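Local coordinates for hypothetical protein (Pseudomonas aeruginosa, PDB 4HSP) that is of unknown function but belongs to the DUF3299 family and has a strand order consistent with an OB-type beta barrel, at residues I55-P60 with G119-E124; Y99-K104 with G134-A139; G72-F77 with V106-L111; Y112-V117 with T143-E148. One frame throughout, in Å; residues are numbered along the deposited sequence.

Contact 1: residues I55-P60 with G119-E124; sequences IEAKLP and GTFKVE. With SO4 (sulfate ion), chain B.
Ala57 and Gly119 form a hydrogen-bonded pair, each giving its N-H to the other's carbonyl: Ala57 N donates to Gly119 O at 2.9 Å, and Gly119 N to Ala57 O at 3.0 Å. Two residues further along the second strand, Phe121 N gives a short 2.7 Å bond to Ile55 O, almost along the C=O axis (177°). Glu56 belongs to the non-hydrogen-bonded pair with Thr120, so its backbone N turns outward and finds a sulfate, with O2 3.1 Å from Glu56 N; Arg4 NH1 grips the same ion. Thr120 bonds through its backbone to Gln138 on the next strand. The Glu56 side chain bends at CB-CG (chi2 60°), swinging its carboxylate back across the pair. There OE1 lies 3.2 Å from Thr120 OG1, though that hydroxyl has a second acceptor in range, while OE2 sits over the Gly119 carbonyl carbon. On the face of Ile55, Ala57 and Phe121 side-chain contacts are apolar: Phe121 CB packs against Ala57 CB (3.8 Å) and Ile55 CG1 (4.0 Å), and with CG anti to the backbone N (chi1 -165°) the ring leads away toward Tyr135 and Met137. The chain turns a corner at Gly119. Thus backbone bonds hold the edges together; the apolar face is consistent with the inside of an OB-type barrel; the Glu56 and Thr120 face carries a carboxylate and a hydroxyl, and the sulfate sits at the strand's other edge. Probably from the crystallisation liquor, it shows that Glu56 N and Arg4 NH1 can hold an anion, not that this is a natural ligand site.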
loop_
_atom_site.group_PDB
_atom_site.type_symbol
_atom_site.label_atom_id
_atom_site.label_comp_id
_atom_site.label_asym_id
_atom_site.label_seq_id
_atom_site.Cartn_x
_atom_site.Cartn_y
_atom_site.Cartn_z
ATOM N N ILE A 55 32.773 -8.425 5.214
ATOM C CA ILE A 55 32.948 -7.414 4.160
ATOM C C ILE A 55 31.935 -6.257 4.326
ATOM O O ILE A 55 30.944 -6.394 5.045
ATOM C CB ILE A 55 32.870 -8.047 2.724
ATOM C CG1 ILE A 55 31.421 -8.402 2.319
ATOM C CG2 ILE A 55 33.865 -9.232 2.535
ATOM C CD1 ILE A 55 31.219 -8.605 0.889
ATOM N N GLU A 56 32.208 -5.126 3.657
ATOM C CA GLU A 56 31.304 -3.982 3.538
ATOM C C GLU A 56 30.528 -4.266 2.264
ATOM O O GLU A 56 31.122 -4.307 1.193
ATOM C CB GLU A 56 32.101 -2.650 3.489
ATOM C CG GLU A 56 31.459 -1.469 4.203
ATOM C CD GLU A 56 31.195 -1.624 5.694
ATOM O OE1 GLU A 56 31.973 -2.329 6.380
ATOM O OE2 GLU A 56 30.214 -1.011 6.179
ATOM N N ALA A 57 29.248 -4.593 2.370
ATOM C CA ALA A 57 28.461 -4.994 1.188
ATOM C C ALA A 57 27.263 -4.088 0.920
ATOM O O ALA A 57 26.882 -3.295 1.769
ATOM C CB ALA A 57 27.993 -6.438 1.334
ATOM N N LYS A 58 26.689 -4.210 -0.278
ATOM C CA LYS A 58 25.530 -3.454 -0.759
ATOM C C LYS A 58 24.642 -4.443 -1.526
ATOM O O LYS A 58 25.086 -5.112 -2.462
ATOM C CB LYS A 58 26.022 -2.284 -1.623
ATOM C CG LYS A 58 24.965 -1.441 -2.304
ATOM C CD LYS A 58 25.645 -0.644 -3.412
ATOM C CE LYS A 58 24.788 0.449 -3.981
ATOM N NZ LYS A 58 25.477 1.122 -5.107
ATOM N N LEU A 59 23.412 -4.583 -1.091
ATOM C CA LEU A 59 22.502 -5.542 -1.703
ATOM C C LEU A 59 21.115 -4.925 -1.915
ATOM O O LEU A 59 20.670 -4.167 -1.042
ATOM C CB LEU A 59 22.435 -6.737 -0.736
ATOM C CG LEU A 59 21.817 -8.059 -1.144
ATOM C CD1 LEU A 59 22.467 -8.658 -2.399
ATOM C CD2 LEU A 59 21.946 -9.032 0.017
ATOM N N PRO A 60 20.426 -5.184 -3.068
ATOM C CA PRO A 60 19.059 -4.636 -3.239
ATOM C C PRO A 60 18.005 -5.620 -2.719
ATOM O O PRO A 60 18.245 -6.830 -2.661
ATOM C CB PRO A 60 18.961 -4.461 -4.751
ATOM C CG PRO A 60 19.803 -5.614 -5.294
ATOM C CD PRO A 60 20.802 -6.020 -4.235
ATOM N N GLY A 119 26.193 -1.901 4.362
ATOM C CA GLY A 119 26.720 -2.038 5.720
ATOM C C GLY A 119 27.671 -3.194 5.909
ATOM O O GLY A 119 28.058 -3.831 4.944
ATOM N N THR A 120 28.067 -3.465 7.153
ATOM C CA THR A 120 28.963 -4.577 7.492
ATOM C C THR A 120 28.164 -5.867 7.355
ATOM O O THR A 120 27.083 -6.006 7.943
ATOM C CB THR A 120 29.580 -4.379 8.895
ATOM O OG1 THR A 120 30.170 -3.076 8.955
ATOM C CG2 THR A 120 30.621 -5.451 9.236
ATOM N N PHE A 121 28.697 -6.792 6.558
ATOM C CA PHE A 121 28.086 -8.057 6.209
ATOM C C PHE A 121 28.739 -9.208 6.952
ATOM O O PHE A 121 29.935 -9.410 6.837
ATOM C CB PHE A 121 28.194 -8.251 4.685
ATOM C CG PHE A 121 27.310 -9.325 4.106
ATOM C CD1 PHE A 121 25.974 -9.076 3.838
ATOM C CD2 PHE A 121 27.814 -10.583 3.824
ATOM C CE1 PHE A 121 25.165 -10.061 3.266
ATOM C CE2 PHE A 121 26.992 -11.581 3.293
ATOM C CZ PHE A 121 25.683 -11.307 2.992
ATOM N N LYS A 122 27.932 -10.000 7.657
ATOM C CA LYS A 122 28.345 -11.149 8.468
ATOM C C LYS A 122 27.675 -12.443 8.028
ATOM O O LYS A 122 26.473 -12.462 7.748
ATOM C CB LYS A 122 27.949 -10.912 9.948
ATOM C CG LYS A 122 28.956 -10.244 10.843
ATOM C CD LYS A 122 28.528 -10.485 12.303
ATOM C CE LYS A 122 29.417 -11.475 13.035
ATOM N NZ LYS A 122 29.301 -12.867 12.510
ATOM N N VAL A 123 28.424 -13.538 8.083
ATOM C CA VAL A 123 27.934 -14.881 7.795
ATOM C C VAL A 123 27.710 -15.504 9.173
ATOM O O VAL A 123 28.624 -16.080 9.775
ATOM C CB VAL A 123 28.885 -15.681 6.867
ATOM C CG1 VAL A 123 28.334 -17.072 6.611
ATOM C CG2 VAL A 123 29.105 -14.950 5.544
ATOM N N GLU A 124 26.514 -15.241 9.718
ATOM C CA GLU A 124 26.071 -15.632 11.051
ATOM C C GLU A 124 24.599 -15.946 11.008
ATOM O O GLU A 124 23.830 -15.222 10.372
ATOM C CB GLU A 124 26.342 -14.487 12.040
ATOM C CG GLU A 124 26.253 -14.876 13.510
ATOM C CD GLU A 124 26.124 -13.737 14.511
ATOM O OE1 GLU A 124 26.690 -12.643 14.272
ATOM O OE2 GLU A 124 25.454 -13.950 15.548
HETATM S S SO4 B . 36.219 -5.186 2.953
HETATM O O1 SO4 B . 36.007 -3.744 3.112
HETATM O O2 SO4 B . 34.996 -5.699 2.366
HETATM O O3 SO4 B . 37.311 -5.499 2.024
HETATM O O4 SO4 B . 36.480 -5.775 4.269
#

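Contact 2: residues Y99-K104 with G134-A139; sequences YVKTAK and GYRMQA. With EDO (1,2-ethanediol), chain J.
Four backbone hydrogen bonds run between these parallel strands. Tyr99 takes part twice, through its N to Tyr135 O (3.0 Å, 170° at the hydrogen) and through its O from Met137 N (2.9 Å). Lys101 repeats the pattern: its N donates to Met137 O at 3.0 Å, and its O receives Ala139 N at 3.0 Å. Beside the ladder, Arg136 NE holds O1 of an ethanediol at 3.1 Å, and the small diol lies among Tyr99, Lys101 and Gln138. Lys101 and Arg136 run side by side in the same direction, bringing NZ to 4.1 Å from NH2, an approach of like charges that the nearby Glu124 may soften through a long, weak ion pair with Arg136. Gln138 bends at chi2 (62°), setting OE1 3.4 Å from Lys101 CB. On the opposite face the packing is apolar: Val100 CG1 meets Ala139 CB at 3.7 Å, and CG2 lies near Met137 CB. In an OB barrel the third and fifth strands pair in parallel, and this contact fits that closure. Strand 73-80 flanks 98-102, where Glu76 bonds Tyr99 OH; strand 120-122 flanks 132-144, and Val117 of strand 115-118 packs against Val100, Met137 and Ala139 from within.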
loop_
_atom_site.group_PDB
_atom_site.type_symbol
_atom_site.label_atom_id
_atom_site.label_comp_id
_atom_site.label_asym_id
_atom_site.label_seq_id
_atom_site.Cartn_x
_atom_site.Cartn_y
_atom_site.Cartn_z
ATOM N N TYR A 99 19.295 -10.760 7.815
ATOM C CA TYR A 99 18.739 -10.129 9.013
ATOM C C TYR A 99 19.502 -8.806 9.183
ATOM O O TYR A 99 20.718 -8.811 9.388
ATOM C CB TYR A 99 18.894 -11.051 10.234
ATOM C CG TYR A 99 18.184 -10.600 11.493
ATOM C CD1 TYR A 99 18.743 -9.632 12.327
ATOM C CD2 TYR A 99 17.015 -11.233 11.922
ATOM C CE1 TYR A 99 18.110 -9.238 13.510
ATOM C CE2 TYR A 99 16.385 -10.866 13.114
ATOM C CZ TYR A 99 16.932 -9.861 13.903
ATOM O OH TYR A 99 16.303 -9.505 15.078
ATOM N N VAL A 100 18.802 -7.675 9.014
ATOM C CA VAL A 100 19.395 -6.335 9.072
ATOM C C VAL A 100 18.954 -5.606 10.353
ATOM O O VAL A 100 17.794 -5.702 10.735
ATOM C CB VAL A 100 19.030 -5.503 7.808
ATOM C CG1 VAL A 100 19.800 -4.190 7.744
ATOM C CG2 VAL A 100 19.227 -6.300 6.539
ATOM N N LYS A 101 19.917 -4.901 11.006
ATOM C CA LYS A 101 19.786 -3.985 12.156
ATOM C C LYS A 101 20.276 -2.608 11.679
ATOM O O LYS A 101 21.356 -2.528 11.085
ATOM C CB LYS A 101 20.586 -4.458 13.401
ATOM C CG LYS A 101 20.000 -5.678 14.104
ATOM C CD LYS A 101 20.647 -5.932 15.463
ATOM C CE LYS A 101 20.267 -7.288 16.035
ATOM N NZ LYS A 101 20.795 -7.506 17.416
ATOM N N THR A 102 19.463 -1.555 11.851
ATOM C CA THR A 102 19.846 -0.196 11.433
ATOM C C THR A 102 19.548 0.848 12.555
ATOM O O THR A 102 18.485 0.811 13.186
ATOM C CB THR A 102 19.194 0.195 10.076
ATOM O OG1 THR A 102 19.671 1.481 9.671
ATOM C CG2 THR A 102 17.673 0.205 10.101
ATOM N N ALA A 103 20.493 1.762 12.786
ATOM C CA ALA A 103 20.317 2.851 13.750
ATOM C C ALA A 103 19.418 3.938 13.130
ATOM O O ALA A 103 18.547 4.479 13.811
ATOM C CB ALA A 103 21.663 3.424 14.171
ATOM N N LYS A 104 19.621 4.230 11.828
ATOM C CA LYS A 104 18.808 5.148 11.021
ATOM C C LYS A 104 17.656 4.310 10.456
ATOM O O LYS A 104 17.840 3.576 9.460
ATOM C CB LYS A 104 19.633 5.811 9.877
ATOM C CG LYS A 104 20.899 6.560 10.276
ATOM C CD LYS A 104 21.791 6.814 9.052
ATOM C CE LYS A 104 22.906 7.790 9.351
ATOM N NZ LYS A 104 23.733 8.070 8.150
ATOM N N GLY A 134 20.867 -16.934 7.046
ATOM C CA GLY A 134 22.253 -17.379 7.135
ATOM C C GLY A 134 23.223 -16.218 7.132
ATOM O O GLY A 134 24.418 -16.410 7.366
ATOM N N TYR A 135 22.686 -14.997 6.925
ATOM C CA TYR A 135 23.420 -13.741 6.836
ATOM C C TYR A 135 22.837 -12.659 7.718
ATOM O O TYR A 135 21.627 -12.622 7.949
ATOM C CB TYR A 135 23.442 -13.229 5.380
ATOM C CG TYR A 135 24.011 -14.230 4.400
ATOM C CD1 TYR A 135 25.372 -14.526 4.383
ATOM C CD2 TYR A 135 23.178 -14.934 3.527
ATOM C CE1 TYR A 135 25.903 -15.457 3.487
ATOM C CE2 TYR A 135 23.700 -15.872 2.631
ATOM C CZ TYR A 135 25.065 -16.123 2.611
ATOM O OH TYR A 135 25.598 -17.031 1.733
ATOM N N ARG A 136 23.715 -11.757 8.186
ATOM C CA ARG A 136 23.369 -10.596 8.999
ATOM C C ARG A 136 24.057 -9.344 8.436
ATOM O O ARG A 136 25.110 -9.426 7.792
ATOM C CB ARG A 136 23.752 -10.795 10.483
ATOM C CG ARG A 136 22.999 -11.874 11.227
ATOM C CD ARG A 136 23.565 -12.027 12.607
ATOM N NE ARG A 136 22.780 -11.290 13.596
ATOM C CZ ARG A 136 22.181 -11.847 14.645
ATOM N NH1 ARG A 136 22.291 -13.155 14.866
ATOM N NH2 ARG A 136 21.477 -11.101 15.486
HETATM N N MSE A 137 23.467 -8.188 8.707
HETATM C CA MSE A 137 23.992 -6.901 8.275
HETATM C C MSE A 137 23.644 -5.806 9.286
HETATM O O MSE A 137 22.516 -5.713 9.777
HETATM C CB MSE A 137 23.442 -6.558 6.889
HETATM C CG MSE A 137 24.024 -5.328 6.232
HETATM SE SE MSE A 137 23.839 -5.536 4.283
HETATM C CE MSE A 137 25.623 -5.433 3.897
ATOM N N GLN A 138 24.645 -5.007 9.613
ATOM C CA GLN A 138 24.527 -3.821 10.430
ATOM C C GLN A 138 24.596 -2.708 9.412
ATOM O O GLN A 138 25.673 -2.406 8.895
ATOM C CB GLN A 138 25.634 -3.775 11.498
ATOM C CG GLN A 138 25.505 -2.616 12.482
ATOM C CD GLN A 138 24.238 -2.659 13.310
ATOM O OE1 GLN A 138 23.898 -3.681 13.917
ATOM N NE2 GLN A 138 23.523 -1.536 13.363
ATOM N N ALA A 139 23.436 -2.221 8.997
ATOM C CA ALA A 139 23.345 -1.226 7.947
ATOM C C ALA A 139 23.845 0.174 8.364
ATOM O O ALA A 139 23.526 0.668 9.453
ATOM C CB ALA A 139 21.919 -1.133 7.437
HETATM C C1 EDO J . 22.967 -7.920 13.448
HETATM O O1 EDO J . 22.119 -8.471 12.428
HETATM C C2 EDO J . 24.181 -7.133 12.861
HETATM O O2 EDO J . 25.293 -8.009 12.674
#

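Contact 3: residues G72-F77 with V106-L111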
loop_
_atom_site.group_PDB
_atom_site.type_symbol
_atom_site.label_atom_id
_atom_site.label_comp_id
_atom_site.label_asym_id
_atom_site.label_seq_id
_atom_site.Cartn_x
_atom_site.Cartn_y
_atom_site.Cartn_z
ATOM N N GLY A 72 8.783 5.425 15.602
ATOM C CA GLY A 72 7.880 4.838 14.614
ATOM C C GLY A 72 8.567 4.409 13.329
ATOM O O GLY A 72 7.948 4.411 12.262
ATOM N N LEU A 73 9.855 4.038 13.417
ATOM C CA LEU A 73 10.653 3.579 12.279
ATOM C C LEU A 73 11.032 2.117 12.435
ATOM O O LEU A 73 11.192 1.642 13.555
ATOM C CB LEU A 73 11.942 4.408 12.133
ATOM C CG LEU A 73 11.832 5.935 12.098
ATOM C CD1 LEU A 73 13.191 6.567 12.315
ATOM C CD2 LEU A 73 11.199 6.422 10.799
ATOM N N VAL A 74 11.239 1.421 11.313
ATOM C CA VAL A 74 11.667 0.027 11.291
ATOM C C VAL A 74 13.172 -0.001 11.502
ATOM O O VAL A 74 13.914 0.600 10.727
ATOM C CB VAL A 74 11.241 -0.680 9.993
ATOM C CG1 VAL A 74 11.772 -2.114 9.944
ATOM C CG2 VAL A 74 9.724 -0.637 9.835
ATOM N N THR A 75 13.620 -0.669 12.566
ATOM C CA THR A 75 15.036 -0.716 12.901
ATOM C C THR A 75 15.608 -2.127 12.797
ATOM O O THR A 75 16.824 -2.274 12.831
ATOM C CB THR A 75 15.249 -0.115 14.280
ATOM O OG1 THR A 75 14.373 -0.762 15.205
ATOM C CG2 THR A 75 15.034 1.400 14.284
ATOM N N GLU A 76 14.747 -3.159 12.682
ATOM C CA GLU A 76 15.157 -4.557 12.489
ATOM C C GLU A 76 14.254 -5.172 11.449
ATOM O O GLU A 76 13.039 -5.043 11.518
ATOM C CB GLU A 76 15.175 -5.392 13.787
ATOM C CG GLU A 76 16.284 -5.005 14.760
ATOM C CD GLU A 76 16.376 -5.792 16.057
ATOM O OE1 GLU A 76 16.343 -7.044 16.007
ATOM O OE2 GLU A 76 16.534 -5.154 17.122
ATOM N N PHE A 77 14.839 -5.801 10.450
ATOM C CA PHE A 77 14.048 -6.385 9.387
ATOM C C PHE A 77 14.775 -7.466 8.627
ATOM O O PHE A 77 15.996 -7.574 8.714
ATOM C CB PHE A 77 13.610 -5.283 8.404
ATOM C CG PHE A 77 14.712 -4.536 7.704
ATOM C CD1 PHE A 77 15.219 -4.990 6.486
ATOM C CD2 PHE A 77 15.197 -3.336 8.224
ATOM C CE1 PHE A 77 16.197 -4.269 5.804
ATOM C CE2 PHE A 77 16.175 -2.612 7.544
ATOM C CZ PHE A 77 16.658 -3.074 6.325
ATOM N N VAL A 106 13.808 3.062 8.962
ATOM C CA VAL A 106 13.061 3.268 7.724
ATOM C C VAL A 106 11.602 3.467 8.080
ATOM O O VAL A 106 11.086 2.770 8.946
ATOM C CB VAL A 106 13.227 2.101 6.702
ATOM C CG1 VAL A 106 12.580 2.438 5.362
ATOM C CG2 VAL A 106 14.686 1.730 6.507
ATOM N N GLN A 107 10.929 4.378 7.367
ATOM C CA GLN A 107 9.501 4.688 7.504
ATOM C C GLN A 107 8.668 3.469 7.124
ATOM O O GLN A 107 8.882 2.929 6.041
ATOM C CB GLN A 107 9.134 5.879 6.594
ATOM C CG GLN A 107 10.089 7.085 6.653
ATOM C CD GLN A 107 9.698 8.117 7.683
ATOM O OE1 GLN A 107 8.712 7.967 8.423
ATOM N NE2 GLN A 107 10.467 9.200 7.746
HETATM N N MSE A 108 7.731 3.043 8.016
HETATM C CA MSE A 108 6.826 1.893 7.835
HETATM C C MSE A 108 6.000 1.998 6.546
HETATM O O MSE A 108 5.679 0.978 5.924
HETATM C CB MSE A 108 5.861 1.792 9.030
HETATM C CG MSE A 108 6.438 2.329 10.324
HETATM SE SE MSE A 108 5.063 2.782 11.638
HETATM C CE MSE A 108 4.717 4.588 11.133
ATOM N N ASP A 109 5.633 3.248 6.174
ATOM C CA ASP A 109 4.808 3.622 5.020
ATOM C C ASP A 109 5.445 3.230 3.673
ATOM O O ASP A 109 4.817 2.507 2.885
ATOM C CB ASP A 109 4.475 5.147 5.045
ATOM C CG ASP A 109 5.648 6.134 5.025
ATOM O OD1 ASP A 109 6.198 6.386 3.924
ATOM O OD2 ASP A 109 5.947 6.727 6.087
ATOM N N GLU A 110 6.695 3.671 3.443
ATOM C CA GLU A 110 7.431 3.500 2.201
ATOM C C GLU A 110 8.124 2.104 2.014
ATOM O O GLU A 110 9.133 2.030 1.320
ATOM C CB GLU A 110 8.431 4.666 2.017
ATOM C CG GLU A 110 9.477 4.872 3.105
ATOM C CD GLU A 110 10.553 5.906 2.801
ATOM O OE1 GLU A 110 10.574 6.441 1.667
ATOM O OE2 GLU A 110 11.399 6.155 3.691
ATOM N N LEU A 111 7.511 1.000 2.497
ATOM C CA LEU A 111 8.069 -0.351 2.355
ATOM C C LEU A 111 7.494 -1.131 1.164
ATOM O O LEU A 111 7.706 -2.343 1.061
ATOM C CB LEU A 111 7.885 -1.180 3.639
ATOM C CG LEU A 111 8.550 -0.670 4.936
ATOM C CD1 LEU A 111 8.332 -1.658 6.074
ATOM C CD2 LEU A 111 10.037 -0.415 4.753
#
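Leu73 lies alongside Gln107, its CD2 methyl resting against the carboxamide with OE1 3.8 Å away. The glutamine bends at chi2 (-91°), and this turn brings the amide group to the methyl. On the opposite face of the pair, Val74 and Leu111 meet tip to tip, CG2 to CD1 at 4.1 Å. Between these side chains runs a short antiparallel ladder. Val74 N gives a straight bond to Val106 O (2.7 Å, 171° at the hydrogen), and Val106 N answers to Val74 O at 3.0 Å, approaching in the carbonyl plane on a lone pair. Beyond the ladder the selenomethionine Met108, in one of its two modelled conformers, bends at chi3 (-88°) and brings three atoms close to the Gly72 carbonyl: CG is 3.2 Å from Gly72 O, SE and CE both 3.4 Å. Gly72 itself has a positive phi, in the turn just ahead of Leu73. Ile87 of the third subunit packs against Met108. In the fold, this pairing joins the start of strand 73-80 to strand 105-107, past the corner that follows strand 98-102; Pro65 of strand 55-68 lies against both Val74 and Leu111, and Phe115 of strand 115-118 packs on Val106.

Contact 4: residues Y112-V117 with T143-E148; sequences YQPFWV and TPYEYE
The CD2-CE2 side of the Tyr145 ring lies over the rim of one Trp116 indole face. The planes are near parallel (19°) but slid apart, so the rings barely overlap, and Tyr145 CE2 comes to 3.4 Å from Trp116 CZ2. Pro114 fits against the tyrosine, its CG 3.7 Å from Tyr145 CB. Pro144 lies alongside Gln113 and obliquely across Phe115, its CB 3.6 Å from Gln113 OE1 and its CG 3.9 Å from Phe115 CE2; Gln113 NE2 is hydrogen-bonded to Glu110 O. The backbone carrying these side chains ends an antiparallel pairing between strands 115-118 and 132-144, the fourth and fifth strands if the barrel is an OB fold. Trp116 N bonds Thr143 O at 2.7 Å, and Thr143 N bonds Trp116 O at 3.0 Å. At the non-hydrogen-bonded pair Phe115-Pro144 the side chains diverge; one residue on, Tyr145 N reaches Pro114 O (2.9 Å) from above the carbonyl plane. A water in the indole plane accepts from Trp116 NE1 at 3.0 Å and donates to Glu146 O, over the centre of the Tyr145 ring. Pro24 O of the second subunit bonds Tyr145 OH, and His26 of that subunit meets the Trp116 ring edge-to-face.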
loop_
_atom_site.group_PDB
_atom_site.type_symbol
_atom_site.label_atom_id
_atom_site.label_comp_id
_atom_site.label_asym_id
_atom_site.label_seq_id
_atom_site.Cartn_x
_atom_site.Cartn_y
_atom_site.Cartn_z
ATOM N N TYR A 112 6.808 -0.442 0.252
ATOM C CA TYR A 112 6.181 -0.984 -0.968
ATOM C C TYR A 112 7.219 -1.028 -2.088
ATOM O O TYR A 112 7.012 -1.658 -3.120
ATOM C CB TYR A 112 4.970 -0.086 -1.377
ATOM C CG TYR A 112 5.365 1.355 -1.677
ATOM C CD1 TYR A 112 5.564 2.275 -0.648
ATOM C CD2 TYR A 112 5.637 1.771 -2.981
ATOM C CE1 TYR A 112 6.027 3.568 -0.908
ATOM C CE2 TYR A 112 6.085 3.068 -3.252
ATOM C CZ TYR A 112 6.283 3.962 -2.211
ATOM O OH TYR A 112 6.707 5.249 -2.457
ATOM N N GLN A 113 8.322 -0.303 -1.898
ATOM C CA GLN A 113 9.395 -0.163 -2.885
ATOM C C GLN A 113 10.628 -0.944 -2.464
ATOM O O GLN A 113 10.779 -1.227 -1.258
ATOM C CB GLN A 113 9.739 1.335 -3.063
ATOM C CG GLN A 113 10.498 1.956 -1.903
ATOM C CD GLN A 113 10.356 3.442 -1.873
ATOM O OE1 GLN A 113 10.753 4.162 -2.791
ATOM N NE2 GLN A 113 9.787 3.928 -0.803
ATOM N N PRO A 114 11.532 -1.284 -3.428
ATOM C CA PRO A 114 12.778 -1.933 -3.028
ATOM C C PRO A 114 13.758 -0.886 -2.517
ATOM O O PRO A 114 13.589 0.320 -2.760
ATOM C CB PRO A 114 13.257 -2.611 -4.315
ATOM C CG PRO A 114 12.590 -1.886 -5.425
ATOM C CD PRO A 114 11.548 -0.966 -4.875
ATOM N N PHE A 115 14.769 -1.349 -1.795
ATOM C CA PHE A 115 15.831 -0.522 -1.238
ATOM C C PHE A 115 17.197 -1.091 -1.518
ATOM O O PHE A 115 17.312 -2.259 -1.845
ATOM C CB PHE A 115 15.678 -0.429 0.286
ATOM C CG PHE A 115 14.498 0.373 0.756
ATOM C CD1 PHE A 115 13.233 -0.206 0.851
ATOM C CD2 PHE A 115 14.648 1.699 1.134
ATOM C CE1 PHE A 115 12.135 0.540 1.276
ATOM C CE2 PHE A 115 13.546 2.446 1.551
ATOM C CZ PHE A 115 12.298 1.859 1.617
ATOM N N TRP A 116 18.227 -0.249 -1.372
ATOM C CA TRP A 116 19.646 -0.578 -1.315
ATOM C C TRP A 116 20.019 -0.593 0.177
ATOM O O TRP A 116 19.779 0.393 0.872
ATOM C CB TRP A 116 20.529 0.441 -2.088
ATOM C CG TRP A 116 20.467 0.309 -3.576
ATOM C CD1 TRP A 116 19.836 1.145 -4.455
ATOM C CD2 TRP A 116 20.996 -0.770 -4.355
ATOM N NE1 TRP A 116 19.891 0.624 -5.726
ATOM C CE2 TRP A 116 20.607 -0.549 -5.697
ATOM C CE3 TRP A 116 21.760 -1.911 -4.049
ATOM C CZ2 TRP A 116 20.991 -1.403 -6.734
ATOM C CZ3 TRP A 116 22.129 -2.764 -5.077
ATOM C CH2 TRP A 116 21.718 -2.529 -6.395
ATOM N N VAL A 117 20.514 -1.727 0.680
ATOM C CA VAL A 117 20.992 -1.832 2.064
ATOM C C VAL A 117 22.536 -1.992 2.018
ATOM O O VAL A 117 23.035 -2.989 1.497
ATOM C CB VAL A 117 20.320 -2.964 2.898
ATOM C CG1 VAL A 117 20.921 -3.015 4.294
ATOM C CG2 VAL A 117 18.804 -2.804 2.967
ATOM N N THR A 143 18.562 3.078 1.544
ATOM C CA THR A 143 18.146 4.074 0.575
ATOM C C THR A 143 17.259 3.419 -0.464
ATOM O O THR A 143 17.532 2.286 -0.867
ATOM C CB THR A 143 19.386 4.758 -0.070
ATOM O OG1 THR A 143 20.494 3.846 -0.167
ATOM C CG2 THR A 143 19.828 5.970 0.711
ATOM N N PRO A 144 16.186 4.118 -0.915
ATOM C CA PRO A 144 15.309 3.522 -1.934
ATOM C C PRO A 144 16.049 3.200 -3.225
ATOM O O PRO A 144 16.971 3.922 -3.617
ATOM C CB PRO A 144 14.241 4.599 -2.161
ATOM C CG PRO A 144 14.270 5.459 -0.896
ATOM C CD PRO A 144 15.725 5.474 -0.525
ATOM N N TYR A 145 15.677 2.065 -3.842
ATOM C CA TYR A 145 16.184 1.591 -5.130
ATOM C C TYR A 145 15.642 2.537 -6.179
ATOM O O TYR A 145 14.422 2.656 -6.348
ATOM C CB TYR A 145 15.728 0.141 -5.364
ATOM C CG TYR A 145 16.262 -0.536 -6.605
ATOM C CD1 TYR A 145 15.622 -0.388 -7.837
ATOM C CD2 TYR A 145 17.316 -1.442 -6.527
ATOM C CE1 TYR A 145 16.074 -1.057 -8.973
ATOM C CE2 TYR A 145 17.757 -2.142 -7.653
ATOM C CZ TYR A 145 17.142 -1.934 -8.875
ATOM O OH TYR A 145 17.576 -2.635 -9.968
ATOM N N GLU A 146 16.534 3.260 -6.835
ATOM C CA GLU A 146 16.102 4.242 -7.802
ATOM C C GLU A 146 16.053 3.641 -9.189
ATOM O O GLU A 146 17.021 3.002 -9.656
ATOM C CB GLU A 146 16.997 5.486 -7.772
ATOM C CG GLU A 146 16.846 6.336 -6.511
ATOM C CD GLU A 146 15.634 7.252 -6.376
ATOM O OE1 GLU A 146 14.829 7.343 -7.334
ATOM O OE2 GLU A 146 15.500 7.894 -5.307
ATOM N N TYR A 147 14.884 3.832 -9.831
ATOM C CA TYR A 147 14.607 3.424 -11.197
ATOM C C TYR A 147 13.445 4.238 -11.741
ATOM O O TYR A 147 12.387 4.278 -11.112
ATOM C CB TYR A 147 14.343 1.892 -11.334
ATOM C CG TYR A 147 13.740 1.525 -12.670
ATOM C CD1 TYR A 147 14.529 1.453 -13.817
ATOM C CD2 TYR A 147 12.365 1.364 -12.813
ATOM C CE1 TYR A 147 13.967 1.196 -15.065
ATOM C CE2 TYR A 147 11.792 1.104 -14.054
ATOM C CZ TYR A 147 12.599 1.002 -15.177
ATOM O OH TYR A 147 12.033 0.706 -16.397
ATOM N N GLU A 148 13.643 4.833 -12.940
ATOM C CA GLU A 148 12.654 5.624 -13.681
ATOM C C GLU A 148 12.260 4.914 -15.000
ATOM O O GLU A 148 13.116 4.651 -15.859
ATOM C CB GLU A 148 13.165 7.055 -13.956
ATOM C CG GLU A 148 13.207 7.966 -12.732
ATOM C CD GLU A 148 11.933 8.028 -11.904
ATOM O OE1 GLU A 148 10.885 8.445 -12.449
ATOM O OE2 GLU A 148 11.979 7.632 -10.716
HETATM O O HOH W 1 19.039 1.460 -8.518
#

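Followed from the N terminus, 55-60 waits until 119-124 to pair, so contact 1 closes a loop of 58 residues. Contact 3 is nested inside that loop, joining 72-77 to 106-111. Contact 2 starts at 99-104, within both loops, and finishes at 134-139, so it crosses contacts 1 and 3. Contact 4, 112-117 with 143-148, opens after contact 3 has closed and crosses contacts 1 and 2. Strand 132-144 serves contacts 2 and 4. The backbone bond of Lys122 O with Arg136 N joins contacts 1 and 2, Leu59 O with Val117 N joins 1 and 4, and Val100 N with Phe77 O joins 2 and 3, tying all four into one curled sheet.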